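Local coordinates for centromeric protein-C, isoform A (Drosophila melanogaster, PDB 6O2K) that probably serves as a chromatin-protein adaptor at the centromere and kinetochore, this chain being its dimerising cupin domain, at residues Gly50-Ala54 with Tyr66-Lys70; Leu87-Glu93 with Leu111-Ile117. All coordinates share one frame; numbering follows the deposited sequence. Where two conformers were deposited one is given.

Interaction 1 of 2, residues Gly50-Ala54 with Tyr66-Lys70; sequences GIDYA and YMRFK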
loop_
_atom_site.group_PDB
_atom_site.type_symbol
_atom_site.label_atom_id
_atom_site.label_comp_id
_atom_site.label_asym_id
_atom_site.label_seq_id
_atom_site.Cartn_x
_atom_site.Cartn_y
_atom_site.Cartn_z
ATOM N N GLY B 50 19.723 11.716 2.512
ATOM C CA GLY B 50 18.840 12.718 1.959
ATOM C C GLY B 50 17.459 12.239 1.568
ATOM O O GLY B 50 16.660 13.052 1.083
ATOM N N ILE B 51 17.143 10.956 1.747
ATOM C CA ILE B 51 15.822 10.426 1.423
ATOM C C ILE B 51 15.077 10.158 2.718
ATOM O O ILE B 51 15.661 9.610 3.664
ATOM C CB ILE B 51 15.921 9.141 0.585
ATOM C CG1 ILE B 51 16.546 9.450 -0.768
ATOM C CG2 ILE B 51 14.547 8.517 0.402
ATOM C CD1 ILE B 51 17.387 8.356 -1.268
ATOM N N ASP B 52 13.790 10.531 2.771
ATOM C CA ASP B 52 13.013 10.325 3.990
ATOM C C ASP B 52 12.370 8.938 3.944
ATOM O O ASP B 52 11.747 8.580 2.945
ATOM C CB ASP B 52 11.946 11.419 4.144
ATOM C CG ASP B 52 12.523 12.756 4.639
ATOM O OD1 ASP B 52 11.906 13.821 4.381
ATOM O OD2 ASP B 52 13.591 12.744 5.285
ATOM N N TYR B 53 12.539 8.149 5.009
ATOM C CA TYR B 53 11.955 6.814 5.109
ATOM C C TYR B 53 11.062 6.725 6.341
ATOM O O TYR B 53 11.411 7.242 7.404
ATOM C CB TYR B 53 13.031 5.725 5.221
ATOM C CG TYR B 53 13.968 5.638 4.052
ATOM C CD1 TYR B 53 15.145 6.375 4.031
ATOM C CD2 TYR B 53 13.685 4.805 2.972
ATOM C CE1 TYR B 53 16.019 6.292 2.959
ATOM C CE2 TYR B 53 14.550 4.712 1.891
ATOM C CZ TYR B 53 15.716 5.462 1.892
ATOM O OH TYR B 53 16.590 5.387 0.833
ATOM N N ALA B 54 9.933 6.028 6.221
ATOM C CA ALA B 54 9.128 5.733 7.402
ATOM C C ALA B 54 8.538 4.340 7.269
ATOM O O ALA B 54 7.806 4.070 6.315
ATOM C CB ALA B 54 8.022 6.783 7.596
ATOM N N TYR B 66 7.376 3.631 3.585
ATOM C CA TYR B 66 7.292 4.671 2.569
ATOM C C TYR B 66 8.649 5.322 2.379
ATOM O O TYR B 66 9.393 5.533 3.347
ATOM C CB TYR B 66 6.265 5.762 2.943
ATOM C CG TYR B 66 4.867 5.218 3.123
ATOM C CD1 TYR B 66 4.040 5.005 2.034
ATOM C CD2 TYR B 66 4.386 4.906 4.395
ATOM C CE1 TYR B 66 2.749 4.480 2.203
ATOM C CE2 TYR B 66 3.116 4.402 4.577
ATOM C CZ TYR B 66 2.302 4.184 3.478
ATOM O OH TYR B 66 1.042 3.664 3.684
ATOM N N MET B 67 8.950 5.651 1.123
ATOM C CA MET B 67 10.059 6.517 0.752
ATOM C C MET B 67 9.496 7.824 0.217
ATOM O O MET B 67 8.666 7.813 -0.700
ATOM C CB MET B 67 10.934 5.861 -0.316
ATOM C CG MET B 67 11.467 4.506 0.047
ATOM S SD MET B 67 12.610 3.978 -1.253
ATOM C CE MET B 67 12.699 2.207 -0.954
ATOM N N ARG B 68 9.957 8.936 0.790
ATOM C CA ARG B 68 9.576 10.289 0.410
ATOM C C ARG B 68 10.770 10.924 -0.290
ATOM O O ARG B 68 11.867 11.022 0.298
ATOM C CB ARG B 68 9.164 11.116 1.635
ATOM C CG ARG B 68 8.802 12.557 1.318
ATOM C CD ARG B 68 8.951 13.450 2.550
ATOM N NE ARG B 68 7.795 13.355 3.433
ATOM C CZ ARG B 68 7.833 13.572 4.743
ATOM N NH1 ARG B 68 6.725 13.472 5.456
ATOM N NH2 ARG B 68 8.975 13.885 5.344
ATOM N N PHE B 69 10.552 11.333 -1.541
ATOM C CA PHE B 69 11.581 11.889 -2.405
ATOM C C PHE B 69 11.320 13.368 -2.620
ATOM O O PHE B 69 10.209 13.769 -2.991
ATOM C CB PHE B 69 11.611 11.217 -3.780
ATOM C CG PHE B 69 12.255 9.860 -3.804
ATOM C CD1 PHE B 69 11.650 8.784 -3.178
ATOM C CD2 PHE B 69 13.447 9.654 -4.494
ATOM C CE1 PHE B 69 12.219 7.515 -3.234
ATOM C CE2 PHE B 69 14.032 8.389 -4.553
ATOM C CZ PHE B 69 13.418 7.321 -3.906
ATOM N N LYS B 70 12.367 14.156 -2.444
ATOM C CA LYS B 70 12.345 15.551 -2.771
ATOM C C LYS B 70 12.258 15.717 -4.287
ATOM O O LYS B 70 12.492 14.764 -5.030
ATOM C CB LYS B 70 13.602 16.208 -2.226
ATOM C CG LYS B 70 13.686 16.093 -0.764
ATOM C CD LYS B 70 12.520 16.869 -0.276
ATOM C CE LYS B 70 12.553 16.876 1.222
ATOM N NZ LYS B 70 11.372 17.632 1.654
#
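Asp52 and Arg68 face each other across the antiparallel beta hairpin formed by strands 51-55 and 64-69 of the cupin domain. Their backbones make a hydrogen-bonded pair: Arg68 N reaches Asp52 O at 2.8 Å in an almost straight bond, and Asp52 N returns a longer one to Arg68 O. The side chains leave the sheet on the same face and join in a salt bridge, Arg68 NH2 to Asp52 OD1 at 3.1 Å. The carboxylate oxygen lies at the edge of the guanidinium, near its plane, whereas the nitrogen comes from above the carboxylate plane; the two planes stand 83° apart, and the bridge rests on one N-H, while NE and NH1 are taken by the carbonyls of Leu18 and Trp17. CG anti to the backbone N (chi1 178°) and the extended chi2 carry Arg68 CD to 3.5 Å from Asp52 OD1, and the bend at chi3 then turns the guanidinium. The bonds to Leu18 and Trp17 tie the hairpin to helix 6-19, and Phe45 adds a cation-pi contact.

Tyr66 pairs with Ala54 on this same face, their backbones exchanging two hydrogen bonds, Tyr66 N to Ala54 O at 2.8 Å and Ala54 N to Tyr66 O at 3.0 Å. Its ring packs on Leu88 of the second subunit, and its hydroxyl is hydrogen-bonded to Tyr56 OH.

On the other face Tyr53 meets Met67 in a Met-aromatic contact. Met67 SD sits obliquely 5.0 Å from the ring centroid, and Met67 CG packs 3.6 Å from Tyr53 CE2.

Interaction 2 of 2, residues Leu87-Glu93 with Leu111-Ile117; sequences LLVQFGE and LRVGDMI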
loop_
_atom_site.group_PDB
_atom_site.type_symbol
_atom_site.label_atom_id
_atom_site.label_comp_id
_atom_site.label_asym_id
_atom_site.label_seq_id
_atom_site.Cartn_x
_atom_site.Cartn_y
_atom_site.Cartn_z
ATOM N N LEU B 87 7.813 -1.992 -5.322
ATOM C CA LEU B 87 7.695 -0.543 -5.205
ATOM C C LEU B 87 6.366 -0.118 -5.818
ATOM O O LEU B 87 6.114 -0.370 -7.003
ATOM C CB LEU B 87 8.869 0.152 -5.893
ATOM C CG LEU B 87 10.282 -0.244 -5.425
ATOM C CD1 LEU B 87 11.342 0.412 -6.303
ATOM C CD2 LEU B 87 10.502 0.149 -3.961
ATOM N N LEU B 88 5.525 0.527 -5.014
ATOM C CA LEU B 88 4.172 0.897 -5.412
ATOM C C LEU B 88 3.992 2.393 -5.204
ATOM O O LEU B 88 4.054 2.872 -4.063
ATOM C CB LEU B 88 3.143 0.100 -4.605
ATOM C CG LEU B 88 1.661 0.411 -4.790
ATOM C CD1 LEU B 88 1.230 0.166 -6.226
ATOM C CD2 LEU B 88 0.862 -0.463 -3.836
ATOM N N VAL B 89 3.744 3.124 -6.289
ATOM C CA VAL B 89 3.717 4.583 -6.222
ATOM C C VAL B 89 2.456 5.051 -5.498
ATOM O O VAL B 89 1.328 4.701 -5.874
ATOM C CB VAL B 89 3.827 5.197 -7.622
ATOM C CG1 VAL B 89 3.710 6.707 -7.553
ATOM C CG2 VAL B 89 5.170 4.807 -8.248
ATOM N N GLN B 90 2.649 5.847 -4.442
ATOM C CA GLN B 90 1.565 6.443 -3.669
ATOM C C GLN B 90 1.223 7.840 -4.136
ATOM O O GLN B 90 0.055 8.258 -4.037
ATOM C CB GLN B 90 1.940 6.505 -2.188
ATOM C CG GLN B 90 2.206 5.150 -1.587
ATOM C CD GLN B 90 0.930 4.356 -1.480
ATOM O OE1 GLN B 90 0.001 4.755 -0.785
ATOM N NE2 GLN B 90 0.873 3.230 -2.185
ATOM N N PHE B 91 2.216 8.584 -4.618
ATOM C CA PHE B 91 1.943 9.917 -5.142
ATOM C C PHE B 91 3.097 10.304 -6.050
ATOM O O PHE B 91 4.256 10.033 -5.730
ATOM C CB PHE B 91 1.782 10.956 -4.018
ATOM C CG PHE B 91 1.369 12.322 -4.506
ATOM C CD1 PHE B 91 2.322 13.270 -4.844
ATOM C CD2 PHE B 91 0.028 12.652 -4.644
ATOM C CE1 PHE B 91 1.947 14.519 -5.308
ATOM C CE2 PHE B 91 -0.360 13.910 -5.096
ATOM C CZ PHE B 91 0.592 14.844 -5.432
ATOM N N GLY B 92 2.780 10.927 -7.174
ATOM C CA GLY B 92 3.838 11.425 -8.032
ATOM C C GLY B 92 4.255 10.479 -9.135
ATOM O O GLY B 92 3.447 9.684 -9.620
ATOM N N GLU B 93 5.522 10.559 -9.536
ATOM C CA GLU B 93 6.041 9.814 -10.678
ATOM C C GLU B 93 7.496 9.455 -10.403
ATOM O O GLU B 93 8.242 10.273 -9.841
ATOM C CB GLU B 93 5.929 10.650 -11.964
ATOM C CG GLU B 93 6.151 9.899 -13.280
ATOM C CD GLU B 93 6.043 10.821 -14.494
ATOM O OE1 GLU B 93 5.428 11.905 -14.366
ATOM O OE2 GLU B 93 6.585 10.481 -15.568
ATOM N N LEU B 111 6.958 4.924 -13.606
ATOM C CA LEU B 111 5.824 4.540 -12.774
ATOM C C LEU B 111 5.036 5.776 -12.351
ATOM O O LEU B 111 5.610 6.740 -11.819
ATOM C CB LEU B 111 6.276 3.764 -11.531
ATOM C CG LEU B 111 7.202 2.539 -11.754
ATOM C CD1 LEU B 111 7.668 2.010 -10.413
ATOM C CD2 LEU B 111 6.489 1.438 -12.526
ATOM N N ARG B 112 3.724 5.731 -12.561
ATOM C CA ARG B 112 2.815 6.753 -12.057
ATOM C C ARG B 112 1.998 6.166 -10.911
ATOM O O ARG B 112 2.136 4.999 -10.552
ATOM C CB ARG B 112 1.899 7.279 -13.164
ATOM C CG ARG B 112 2.606 8.159 -14.177
ATOM C CD ARG B 112 1.829 8.281 -15.476
ATOM N NE ARG B 112 2.594 7.746 -16.598
ATOM C CZ ARG B 112 3.648 8.348 -17.144
ATOM N NH1 ARG B 112 4.067 9.521 -16.681
ATOM N NH2 ARG B 112 4.285 7.779 -18.159
ATOM N N VAL B 113 1.121 6.991 -10.340
ATOM C CA VAL B 113 0.461 6.600 -9.103
ATOM C C VAL B 113 -0.340 5.317 -9.304
ATOM O O VAL B 113 -1.048 5.143 -10.306
ATOM C CB VAL B 113 -0.411 7.756 -8.587
ATOM C CG1 VAL B 113 -1.620 7.996 -9.500
ATOM C CG2 VAL B 113 -0.831 7.483 -7.146
ATOM N N GLY B 114 -0.195 4.392 -8.353
ATOM C CA GLY B 114 -0.824 3.092 -8.412
ATOM C C GLY B 114 -0.059 2.053 -9.199
ATOM O O GLY B 114 -0.434 0.865 -9.156
ATOM N N ASP B 115 0.994 2.448 -9.919
ATOM C CA ASP B 115 1.832 1.483 -10.624
ATOM C C ASP B 115 2.799 0.818 -9.649
ATOM O O ASP B 115 3.231 1.422 -8.661
ATOM C CB ASP B 115 2.632 2.161 -11.745
ATOM C CG ASP B 115 1.761 2.739 -12.832
ATOM O OD1 ASP B 115 0.544 2.441 -12.871
ATOM O OD2 ASP B 115 2.303 3.506 -13.664
ATOM N N MET B 116 3.159 -0.425 -9.949
ATOM C CA MET B 116 4.053 -1.220 -9.118
ATOM C C MET B 116 5.140 -1.878 -9.967
ATOM O O MET B 116 4.926 -2.221 -11.136
ATOM C CB MET B 116 3.268 -2.309 -8.351
ATOM C CG MET B 116 4.100 -3.102 -7.360
ATOM S SD MET B 116 4.659 -4.643 -8.140
ATOM C CE MET B 116 3.090 -5.448 -8.301
ATOM N N ILE B 117 6.318 -2.053 -9.369
ATOM C CA ILE B 117 7.376 -2.856 -9.970
ATOM C C ILE B 117 7.879 -3.866 -8.944
ATOM O O ILE B 117 8.007 -3.554 -7.758
ATOM C CB ILE B 117 8.530 -1.980 -10.513
ATOM C CG1 ILE B 117 9.501 -2.833 -11.344
ATOM C CG2 ILE B 117 9.275 -1.278 -9.375
ATOM C CD1 ILE B 117 10.536 -1.996 -12.117
HETATM O O HOH W 1 0.996 9.973 -10.595
#
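Four backbone hydrogen bonds join Leu87 and Val89 to the chain from Gly114 to Ile117. Leu87 N to Ile117 O and Ile117 N to Leu87 O are both 2.9 Å; Val89 N binds Asp115 O, and Gly114 N binds Val89 O at 2.9 Å. Residues 112-115 form a type II turn, closed by Asp115 N to Arg112 O and braced by Arg112 N, which meets Asp115 OD2 from above the carboxylate plane; the other oxygen, OD1, accepts a hydrogen bond from Ala40 N of the second subunit.

Apolar contacts line the same strip. The methyls of Val89 straddle the carbonyl of Arg112: CG2 touches Leu111 CB at 3.6 Å, and CG1, anti to the backbone N (chi1 176°), lies 3.6 Å from Val113 CA. Leu87 CB lies against Ile117 CG2.

In this cupin jelly-roll barrel, segment 87-93 turns from one sheet into the other at Gln90, where Gln90 and Phe91 oppose Val136 as a classic beta bulge. Met116 and Ile117 also pair with a strand of the second subunit.

Water 1 donates to Gly92 O at 2.7 Å and accepts from Val113 N. A salt bridge from Glu93 OE2 to Arg112 NH1, 2.9 Å in one of two modelled conformers, is less certain.

From the N terminus the chain passes through helix 6-19 and strand 46-48 before interaction 1 closes the hairpin loop between strands 51-55 and 64-69. Interaction 2 opens only afterwards, enclosing the hairpin of strands 93-99 and 107-112, so the two follow in series, neither nested nor crossed. Both reach the sheet holding strands 64-69 and 85-89, where strand 135-141 lies between those two; interaction 2 also links it to the sheet of strands 93-99 and 107-112. Their centres are about 14 Å apart, yet side chains meet: Tyr66 CE1 packs 3.9 Å from Gln90 CG. Helix 6-19 touches both, through Arg68 and Phe91, and each contact reaches the second subunit.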